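Local coordinates for putative uncharacterized protein (Pyrococcus abyssi virus 1, PDB 4HR1) that is of unknown function and folds as a bundle of helices of a bromodomain-like family, at residues Ile13-Arg17 against Val47-Ala51; Ala53-Asp57 against Glu74-Ile78; Leu43-Val47 against Asp87-Ile92. One frame throughout, in Å; residues are numbered along the deposited sequence.

Interaction 1. Residues Ile13-Arg17 against Val47-Ala51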
loop_
_atom_site.group_PDB
_atom_site.type_symbol
_atom_site.label_atom_id
_atom_site.label_comp_id
_atom_site.label_asym_id
_atom_site.label_seq_id
_atom_site.Cartn_x
_atom_site.Cartn_y
_atom_site.Cartn_z
ATOM N N ILE A 13 -3.272 -6.265 -0.415
ATOM C CA ILE A 13 -2.338 -5.580 0.498
ATOM C C ILE A 13 -2.776 -4.098 0.621
ATOM O O ILE A 13 -2.924 -3.601 1.741
ATOM C CB ILE A 13 -0.825 -5.759 0.087
ATOM C CG1 ILE A 13 -0.389 -7.259 0.098
ATOM C CG2 ILE A 13 0.100 -4.929 1.005
ATOM C CD1 ILE A 13 0.834 -7.640 -0.894
ATOM N N SER A 14 -3.042 -3.427 -0.528
ATOM C CA SER A 14 -3.508 -2.028 -0.546
ATOM C C SER A 14 -4.760 -1.834 0.308
ATOM O O SER A 14 -4.744 -0.956 1.171
ATOM C CB SER A 14 -3.735 -1.526 -1.969
ATOM O OG SER A 14 -2.539 -1.606 -2.731
ATOM N N TRP A 15 -5.802 -2.702 0.141
ATOM C CA TRP A 15 -7.027 -2.637 0.951
ATOM C C TRP A 15 -6.672 -2.722 2.408
ATOM O O TRP A 15 -7.136 -1.901 3.206
ATOM C CB TRP A 15 -8.003 -3.797 0.625
ATOM C CG TRP A 15 -9.397 -3.570 1.139
ATOM C CD1 TRP A 15 -10.430 -3.000 0.450
ATOM C CD2 TRP A 15 -9.884 -3.800 2.472
ATOM N NE1 TRP A 15 -11.546 -2.920 1.249
ATOM C CE2 TRP A 15 -11.240 -3.397 2.498
ATOM C CE3 TRP A 15 -9.330 -4.380 3.635
ATOM C CZ2 TRP A 15 -12.044 -3.532 3.640
ATOM C CZ3 TRP A 15 -10.119 -4.478 4.773
ATOM C CH2 TRP A 15 -11.452 -4.041 4.775
ATOM N N LEU A 16 -5.871 -3.731 2.767
ATOM C CA LEU A 16 -5.483 -3.966 4.163
ATOM C C LEU A 16 -4.689 -2.801 4.774
ATOM O O LEU A 16 -4.950 -2.439 5.927
ATOM C CB LEU A 16 -4.740 -5.300 4.303
ATOM C CG LEU A 16 -5.585 -6.566 4.122
ATOM C CD1 LEU A 16 -4.734 -7.775 4.171
ATOM C CD2 LEU A 16 -6.624 -6.697 5.199
ATOM N N ARG A 17 -3.786 -2.162 3.982
ATOM C CA ARG A 17 -3.008 -1.006 4.453
ATOM C C ARG A 17 -3.915 0.208 4.682
ATOM O O ARG A 17 -3.864 0.817 5.761
ATOM C CB ARG A 17 -1.834 -0.679 3.516
ATOM C CG ARG A 17 -0.762 -1.771 3.510
ATOM C CD ARG A 17 0.632 -1.195 3.440
ATOM N NE ARG A 17 1.513 -1.963 2.553
ATOM C CZ ARG A 17 2.346 -2.917 2.958
ATOM N NH1 ARG A 17 2.401 -3.264 4.241
ATOM N NH2 ARG A 17 3.114 -3.548 2.083
ATOM N N VAL A 47 0.516 -7.722 8.230
ATOM C CA VAL A 47 0.378 -7.331 6.817
ATOM C C VAL A 47 1.757 -7.192 6.156
ATOM O O VAL A 47 1.965 -7.745 5.059
ATOM C CB VAL A 47 -0.520 -6.078 6.588
ATOM C CG1 VAL A 47 -0.670 -5.754 5.103
ATOM C CG2 VAL A 47 -1.884 -6.256 7.235
ATOM N N ASP A 48 2.696 -6.456 6.825
ATOM C CA ASP A 48 4.052 -6.248 6.291
ATOM C C ASP A 48 4.790 -7.578 6.074
ATOM O O ASP A 48 5.459 -7.736 5.048
ATOM C CB ASP A 48 4.882 -5.288 7.168
ATOM C CG ASP A 48 4.273 -3.909 7.413
ATOM O OD1 ASP A 48 4.701 -3.235 8.384
ATOM O OD2 ASP A 48 3.358 -3.509 6.645
ATOM N N GLU A 49 4.594 -8.554 6.996
ATOM C CA GLU A 49 5.189 -9.890 6.892
ATOM C C GLU A 49 4.727 -10.624 5.629
ATOM O O GLU A 49 5.554 -11.035 4.812
ATOM C CB GLU A 49 4.889 -10.723 8.150
ATOM C CG GLU A 49 6.017 -10.679 9.170
ATOM C CD GLU A 49 5.615 -10.454 10.614
ATOM O OE1 GLU A 49 4.694 -11.150 11.102
ATOM O OE2 GLU A 49 6.261 -9.608 11.276
ATOM N N ILE A 50 3.405 -10.757 5.455
ATOM C CA ILE A 50 2.833 -11.433 4.300
ATOM C C ILE A 50 3.149 -10.701 3.005
ATOM O O ILE A 50 3.474 -11.348 2.010
ATOM C CB ILE A 50 1.337 -11.818 4.511
ATOM C CG1 ILE A 50 0.806 -12.775 3.430
ATOM C CG2 ILE A 50 0.435 -10.617 4.695
ATOM C CD1 ILE A 50 1.326 -14.192 3.613
ATOM N N ALA A 51 3.149 -9.352 3.043
ATOM C CA ALA A 51 3.472 -8.512 1.884
ATOM C C ALA A 51 4.828 -8.849 1.275
ATOM O O ALA A 51 4.907 -9.005 0.056
ATOM C CB ALA A 51 3.397 -7.036 2.247
#
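Two neighbouring helices of a helical bundle pack here almost antiparallel. The segment axes come within 10.8 Å at an angle of 167°. Residues Ile13-Arg17 belong to helix 5-30 and Val47-Ala51 to helix 34-63. Val47 gives up the most surface. Its CA-to-CB bond points at helix 5-30, and Val47 CG1 is met by three residues: CB of Leu16 at 4.2 Å, CG2 of Ile13 at 4.3 Å and NH1 of Arg17 at 4.0 Å. Ala51 sits one turn further on, where its small side chain allows close approach. Ile13 CD1 lies 3.9 Å from Ala51 CA, and the CA atoms of these two residues are 6.7 Å apart. The interior side of the pair is covered by helix 72-98, with Leu85 on Leu16 and Ile88 on Val47.

Arg17 closes the contact on another side. Its CA-to-CB bond points sideways, yet the long side chain reaches across to helix 34-63. Arg17 NH2 lies 3.5 Å from Ala51 CB, and the guanidinium pairs with Asp48. That carboxylate also forms a salt bridge with Lys44 through OD1. The charged pair between the helices is short: Arg17 NH1 to Asp48 OD2 is 2.6 Å, with the oxygen near the guanidinium plane.

Interaction 2. Residues Ala53-Asp57 against Glu74-Ile78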
loop_
_atom_site.group_PDB
_atom_site.type_symbol
_atom_site.label_atom_id
_atom_site.label_comp_id
_atom_site.label_asym_id
_atom_site.label_seq_id
_atom_site.Cartn_x
_atom_site.Cartn_y
_atom_site.Cartn_z
ATOM N N ALA A 53 6.566 -11.684 1.567
ATOM C CA ALA A 53 6.502 -13.052 1.068
ATOM C C ALA A 53 6.069 -13.146 -0.406
ATOM O O ALA A 53 6.305 -14.179 -1.042
ATOM C CB ALA A 53 5.564 -13.870 1.931
ATOM N N VAL A 54 5.460 -12.070 -0.955
ATOM C CA VAL A 54 4.963 -12.037 -2.339
ATOM C C VAL A 54 5.644 -11.065 -3.327
ATOM O O VAL A 54 5.343 -11.126 -4.527
ATOM C CB VAL A 54 3.412 -11.970 -2.402
ATOM C CG1 VAL A 54 2.781 -13.217 -1.794
ATOM C CG2 VAL A 54 2.871 -10.703 -1.739
ATOM N N ASN A 55 6.573 -10.200 -2.838
ATOM C CA ASN A 55 7.354 -9.221 -3.625
ATOM C C ASN A 55 7.968 -9.839 -4.855
ATOM O O ASN A 55 8.127 -9.167 -5.883
ATOM C CB ASN A 55 8.513 -8.639 -2.792
ATOM C CG ASN A 55 8.137 -7.723 -1.660
ATOM O OD1 ASN A 55 7.017 -7.191 -1.587
ATOM N ND2 ASN A 55 9.101 -7.492 -0.763
ATOM N N TRP A 56 8.375 -11.119 -4.735
ATOM C CA TRP A 56 8.972 -11.859 -5.836
ATOM C C TRP A 56 8.046 -11.844 -7.040
ATOM O O TRP A 56 8.523 -11.592 -8.143
ATOM C CB TRP A 56 9.333 -13.287 -5.398
ATOM C CG TRP A 56 8.164 -14.133 -4.995
ATOM C CD1 TRP A 56 7.633 -14.262 -3.741
ATOM C CD2 TRP A 56 7.370 -14.960 -5.856
ATOM N NE1 TRP A 56 6.548 -15.107 -3.771
ATOM C CE2 TRP A 56 6.345 -15.526 -5.065
ATOM C CE3 TRP A 56 7.406 -15.250 -7.232
ATOM C CZ2 TRP A 56 5.385 -16.394 -5.598
ATOM C CZ3 TRP A 56 6.429 -16.083 -7.765
ATOM C CH2 TRP A 56 5.442 -16.648 -6.953
ATOM N N ASP A 57 6.699 -12.009 -6.812
ATOM C CA ASP A 57 5.715 -12.049 -7.889
ATOM C C ASP A 57 5.451 -10.720 -8.576
ATOM O O ASP A 57 5.164 -10.695 -9.786
ATOM C CB ASP A 57 4.436 -12.789 -7.495
ATOM C CG ASP A 57 3.631 -13.219 -8.704
ATOM O OD1 ASP A 57 2.419 -12.907 -8.748
ATOM O OD2 ASP A 57 4.242 -13.745 -9.675
ATOM N N GLU A 74 4.990 -21.998 -7.053
ATOM C CA GLU A 74 4.813 -20.544 -6.991
ATOM C C GLU A 74 3.334 -20.219 -6.739
ATOM O O GLU A 74 3.014 -19.606 -5.711
ATOM C CB GLU A 74 5.295 -19.897 -8.292
ATOM C CG GLU A 74 6.799 -19.711 -8.400
ATOM C CD GLU A 74 7.295 -19.371 -9.793
ATOM O OE1 GLU A 74 6.463 -19.283 -10.726
ATOM O OE2 GLU A 74 8.527 -19.216 -9.960
ATOM N N TYR A 75 2.436 -20.721 -7.637
ATOM C CA TYR A 75 0.976 -20.635 -7.554
ATOM C C TYR A 75 0.449 -20.960 -6.144
ATOM O O TYR A 75 -0.343 -20.185 -5.605
ATOM C CB TYR A 75 0.328 -21.592 -8.570
ATOM C CG TYR A 75 -1.176 -21.428 -8.682
ATOM C CD1 TYR A 75 -1.737 -20.612 -9.661
ATOM C CD2 TYR A 75 -2.038 -22.071 -7.792
ATOM C CE1 TYR A 75 -3.117 -20.436 -9.754
ATOM C CE2 TYR A 75 -3.422 -21.904 -7.878
ATOM C CZ TYR A 75 -3.955 -21.077 -8.857
ATOM O OH TYR A 75 -5.314 -20.900 -8.960
ATOM N N LYS A 76 0.883 -22.100 -5.560
ATOM C CA LYS A 76 0.463 -22.567 -4.228
ATOM C C LYS A 76 0.860 -21.618 -3.095
ATOM O O LYS A 76 0.075 -21.413 -2.158
ATOM C CB LYS A 76 0.976 -23.995 -3.953
ATOM C CG LYS A 76 0.270 -25.090 -4.776
ATOM C CD LYS A 76 1.121 -26.357 -4.913
ATOM C CE LYS A 76 0.947 -27.342 -3.783
ATOM N NZ LYS A 76 1.978 -28.409 -3.840
ATOM N N GLU A 77 2.093 -21.062 -3.173
ATOM C CA GLU A 77 2.636 -20.110 -2.206
ATOM C C GLU A 77 1.845 -18.784 -2.320
ATOM O O GLU A 77 1.542 -18.192 -1.288
ATOM C CB GLU A 77 4.151 -19.911 -2.442
ATOM C CG GLU A 77 4.890 -19.135 -1.355
ATOM C CD GLU A 77 4.782 -17.617 -1.371
ATOM O OE1 GLU A 77 4.751 -17.015 -2.469
ATOM O OE2 GLU A 77 4.748 -17.028 -0.267
ATOM N N ILE A 78 1.478 -18.353 -3.550
ATOM C CA ILE A 78 0.650 -17.156 -3.763
ATOM C C ILE A 78 -0.755 -17.392 -3.122
ATOM O O ILE A 78 -1.253 -16.526 -2.387
ATOM C CB ILE A 78 0.525 -16.808 -5.279
ATOM C CG1 ILE A 78 1.816 -16.199 -5.848
ATOM C CG2 ILE A 78 -0.689 -15.901 -5.557
ATOM C CD1 ILE A 78 2.238 -14.801 -5.250
#
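Trp56 has the largest covered surface in this contact. Its chi1 is p, at 63°, and its CA-to-CB bond points toward helix 72-98. The indole therefore reaches across to Glu74-Ile78. Trp56 NE1 donates to Glu77 OE1 at 2.9 Å, and a second, weak hydrogen bond runs from Trp56 NE1 to Ala53 O, also at 2.9 Å. Glu77 has chi1 t and chi2 m, a bend that turns its carboxylate to the indole edge. The segments belong to helices 34-63 and 72-98 of the helical bundle. They cross at -133°, with axes 10.6 Å apart, so this pair is splayed well away from antiparallel. Helix 34-63 is kinked here: the regular bonds to the preceding turn are missing at Trp56 N and Asp57 N, and Asp57 N bonds to Val54 O at 2.8 Å instead.

With both chi angles m, Ile78 swings CD1 across to helix 34-63, although its CA-to-CB bond is sideways. Ile78 CD1 lies 3.5 Å from Trp56 CZ2, 3.7 Å from Asp57 CB and 3.8 Å from Val54 CG1. Val54 also packs on Val9 and Ile13 of helix 5-30. Glu74 CB lies 3.5 Å from Trp56 CH2, while the Glu74 carboxylate forms a salt bridge with Arg64.

Interaction 3. Residues Leu43-Val47 against Asp87-Ile92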
loop_
_atom_site.group_PDB
_atom_site.type_symbol
_atom_site.label_atom_id
_atom_site.label_comp_id
_atom_site.label_asym_id
_atom_site.label_seq_id
_atom_site.Cartn_x
_atom_site.Cartn_y
_atom_site.Cartn_z
ATOM N N LEU A 43 -1.662 -6.101 13.866
ATOM C CA LEU A 43 -2.239 -6.364 12.543
ATOM C C LEU A 43 -1.420 -5.790 11.408
ATOM O O LEU A 43 -1.174 -6.504 10.431
ATOM C CB LEU A 43 -3.704 -5.938 12.455
ATOM C CG LEU A 43 -4.682 -6.900 13.140
ATOM C CD1 LEU A 43 -5.892 -6.168 13.668
ATOM C CD2 LEU A 43 -5.085 -8.035 12.214
ATOM N N LYS A 44 -0.950 -4.529 11.549
ATOM C CA LYS A 44 -0.089 -3.877 10.547
ATOM C C LYS A 44 1.185 -4.720 10.295
ATOM O O LYS A 44 1.531 -4.975 9.132
ATOM C CB LYS A 44 0.262 -2.439 10.972
ATOM C CG LYS A 44 1.099 -1.668 9.952
ATOM C CD LYS A 44 1.674 -0.388 10.561
ATOM C CE LYS A 44 2.930 0.090 9.862
ATOM N NZ LYS A 44 4.118 -0.747 10.193
ATOM N N GLU A 45 1.824 -5.212 11.388
ATOM C CA GLU A 45 3.006 -6.066 11.282
ATOM C C GLU A 45 2.725 -7.356 10.541
ATOM O O GLU A 45 3.521 -7.725 9.679
ATOM C CB GLU A 45 3.669 -6.319 12.653
ATOM C CG GLU A 45 4.764 -5.316 12.987
ATOM C CD GLU A 45 5.743 -5.069 11.854
ATOM O OE1 GLU A 45 5.709 -3.953 11.285
ATOM O OE2 GLU A 45 6.443 -6.028 11.452
ATOM N N ARG A 46 1.558 -8.007 10.816
ATOM C CA ARG A 46 1.114 -9.222 10.104
ATOM C C ARG A 46 0.982 -8.943 8.600
ATOM O O ARG A 46 1.359 -9.795 7.784
ATOM C CB ARG A 46 -0.219 -9.742 10.668
ATOM C CG ARG A 46 -0.084 -10.819 11.743
ATOM C CD ARG A 46 -0.450 -12.207 11.227
ATOM N NE ARG A 46 -1.893 -12.378 11.007
ATOM C CZ ARG A 46 -2.438 -13.414 10.372
ATOM N NH1 ARG A 46 -3.752 -13.484 10.211
ATOM N NH2 ARG A 46 -1.672 -14.386 9.893
ATOM N N VAL A 47 0.516 -7.722 8.230
ATOM C CA VAL A 47 0.378 -7.331 6.817
ATOM C C VAL A 47 1.757 -7.192 6.156
ATOM O O VAL A 47 1.965 -7.745 5.059
ATOM C CB VAL A 47 -0.520 -6.078 6.588
ATOM C CG1 VAL A 47 -0.670 -5.754 5.103
ATOM C CG2 VAL A 47 -1.884 -6.256 7.235
ATOM N N ASP A 87 -7.591 -13.764 6.093
ATOM C CA ASP A 87 -7.761 -13.867 7.549
ATOM C C ASP A 87 -7.472 -12.518 8.193
ATOM O O ASP A 87 -8.159 -12.143 9.148
ATOM C CB ASP A 87 -6.834 -14.938 8.155
ATOM C CG ASP A 87 -7.080 -16.362 7.668
ATOM O OD1 ASP A 87 -8.228 -16.836 7.776
ATOM O OD2 ASP A 87 -6.104 -17.028 7.261
ATOM N N ILE A 88 -6.480 -11.762 7.647
ATOM C CA ILE A 88 -6.128 -10.431 8.157
ATOM C C ILE A 88 -7.329 -9.488 7.984
ATOM O O ILE A 88 -7.732 -8.832 8.953
ATOM C CB ILE A 88 -4.784 -9.883 7.584
ATOM C CG1 ILE A 88 -3.582 -10.796 8.021
ATOM C CG2 ILE A 88 -4.543 -8.446 8.059
ATOM C CD1 ILE A 88 -2.351 -10.770 7.082
ATOM N N LYS A 89 -7.968 -9.537 6.791
ATOM C CA LYS A 89 -9.159 -8.751 6.485
ATOM C C LYS A 89 -10.248 -9.005 7.538
ATOM O O LYS A 89 -10.776 -8.049 8.102
ATOM C CB LYS A 89 -9.639 -9.022 5.050
ATOM C CG LYS A 89 -10.743 -8.087 4.574
ATOM C CD LYS A 89 -10.898 -8.116 3.062
ATOM C CE LYS A 89 -11.856 -7.035 2.600
ATOM N NZ LYS A 89 -11.859 -6.871 1.118
ATOM N N GLU A 90 -10.494 -10.292 7.861
ATOM C CA GLU A 90 -11.470 -10.742 8.851
ATOM C C GLU A 90 -11.173 -10.119 10.205
ATOM O O GLU A 90 -12.065 -9.541 10.822
ATOM C CB GLU A 90 -11.445 -12.286 8.930
ATOM C CG GLU A 90 -12.703 -12.943 9.473
ATOM C CD GLU A 90 -12.749 -13.262 10.956
ATOM O OE1 GLU A 90 -13.690 -13.978 11.368
ATOM O OE2 GLU A 90 -11.859 -12.805 11.709
ATOM N N GLN A 91 -9.903 -10.188 10.647
ATOM C CA GLN A 91 -9.472 -9.629 11.931
ATOM C C GLN A 91 -9.542 -8.094 11.954
ATOM O O GLN A 91 -9.754 -7.511 13.023
ATOM C CB GLN A 91 -8.075 -10.126 12.314
ATOM C CG GLN A 91 -7.943 -11.630 12.534
ATOM C CD GLN A 91 -6.561 -11.974 13.043
ATOM O OE1 GLN A 91 -6.351 -12.203 14.242
ATOM N NE2 GLN A 91 -5.575 -11.976 12.154
ATOM N N ILE A 92 -9.389 -7.444 10.782
ATOM C CA ILE A 92 -9.510 -5.987 10.636
ATOM C C ILE A 92 -10.976 -5.557 10.909
ATOM O O ILE A 92 -11.203 -4.662 11.741
ATOM C CB ILE A 92 -8.989 -5.506 9.237
ATOM C CG1 ILE A 92 -7.429 -5.581 9.092
ATOM C CG2 ILE A 92 -9.545 -4.133 8.826
ATOM C CD1 ILE A 92 -6.592 -4.936 10.196
#
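Ile88 is the main bump on helix 72-98. It points toward helix 34-63 and fits a hollow lined by Leu43, Arg46 and Val47. Ile88 CG2 lies 3.5 Å from Val47 CG2 and 4.2 Å from Leu43 CD2. On another side of the residue, Ile88 CG1 lies over one face of the Arg46 guanidinium, 3.5 Å from Arg46 NH1. The hollow thus has two apolar walls and one charged but flat wall.

Leu43 is the answering bump from helix 34-63. It also points across the interface. Leu43 CD2 lies 3.6 Å from Gln91 CB, while both methyls reach Ile92 CD1, Leu43 CD1 at 3.8 Å and Leu43 CD2 at 4.0 Å. Ile88, Gln91 and Ile92 line the hollow that receives the leucine tip. The two helices run nearly antiparallel, with segment axes 10.7 Å apart and a crossing angle of -164°. This is side-chain interdigitation within the helical bundle. Helix 5-30 covers a further side: Ile20 packs on Val47, Leu16 on Ile88 and Ala19 on Ile92.

Arg46 lies at the margin of the contact. Its CA-to-CB bond points toward helix 72-98, and Arg46 NH1 is 4.0 Å from Asp87 CB. Asp87 therefore meets the arginine through its methylene carbon. Leu43, Val47, Ile88 and Ile92 are buried, whereas Arg46 and Gln91 are partly exposed and Asp87 is exposed. The chemistry implies that the helices are joined here mainly by apolar packing, with polar side chains flanking it on the solvent side.

Overall arrangement
All three contacts use helix 34-63. Along it, interaction 3 comes first, then interaction 1, then interaction 2. Interaction 1 pairs this helix with helix 5-30; interactions 2 and 3 pair it with helix 72-98. Interactions 1 and 3 share Val47, and their centres are 8 Å apart. Leu16 also packs against Ile88 and Lys89, so the two form a three-helix core near the centre of the chain. Interaction 2 lies further out, its centre about 14 Å from that of interaction 1 and 18 Å from that of interaction 3. It touches interaction 1, with Ile13 CD1 3.8 Å from Val54 CG2, but not interaction 3. In sequence, interaction 2 is nested inside the loop closed by interaction 3.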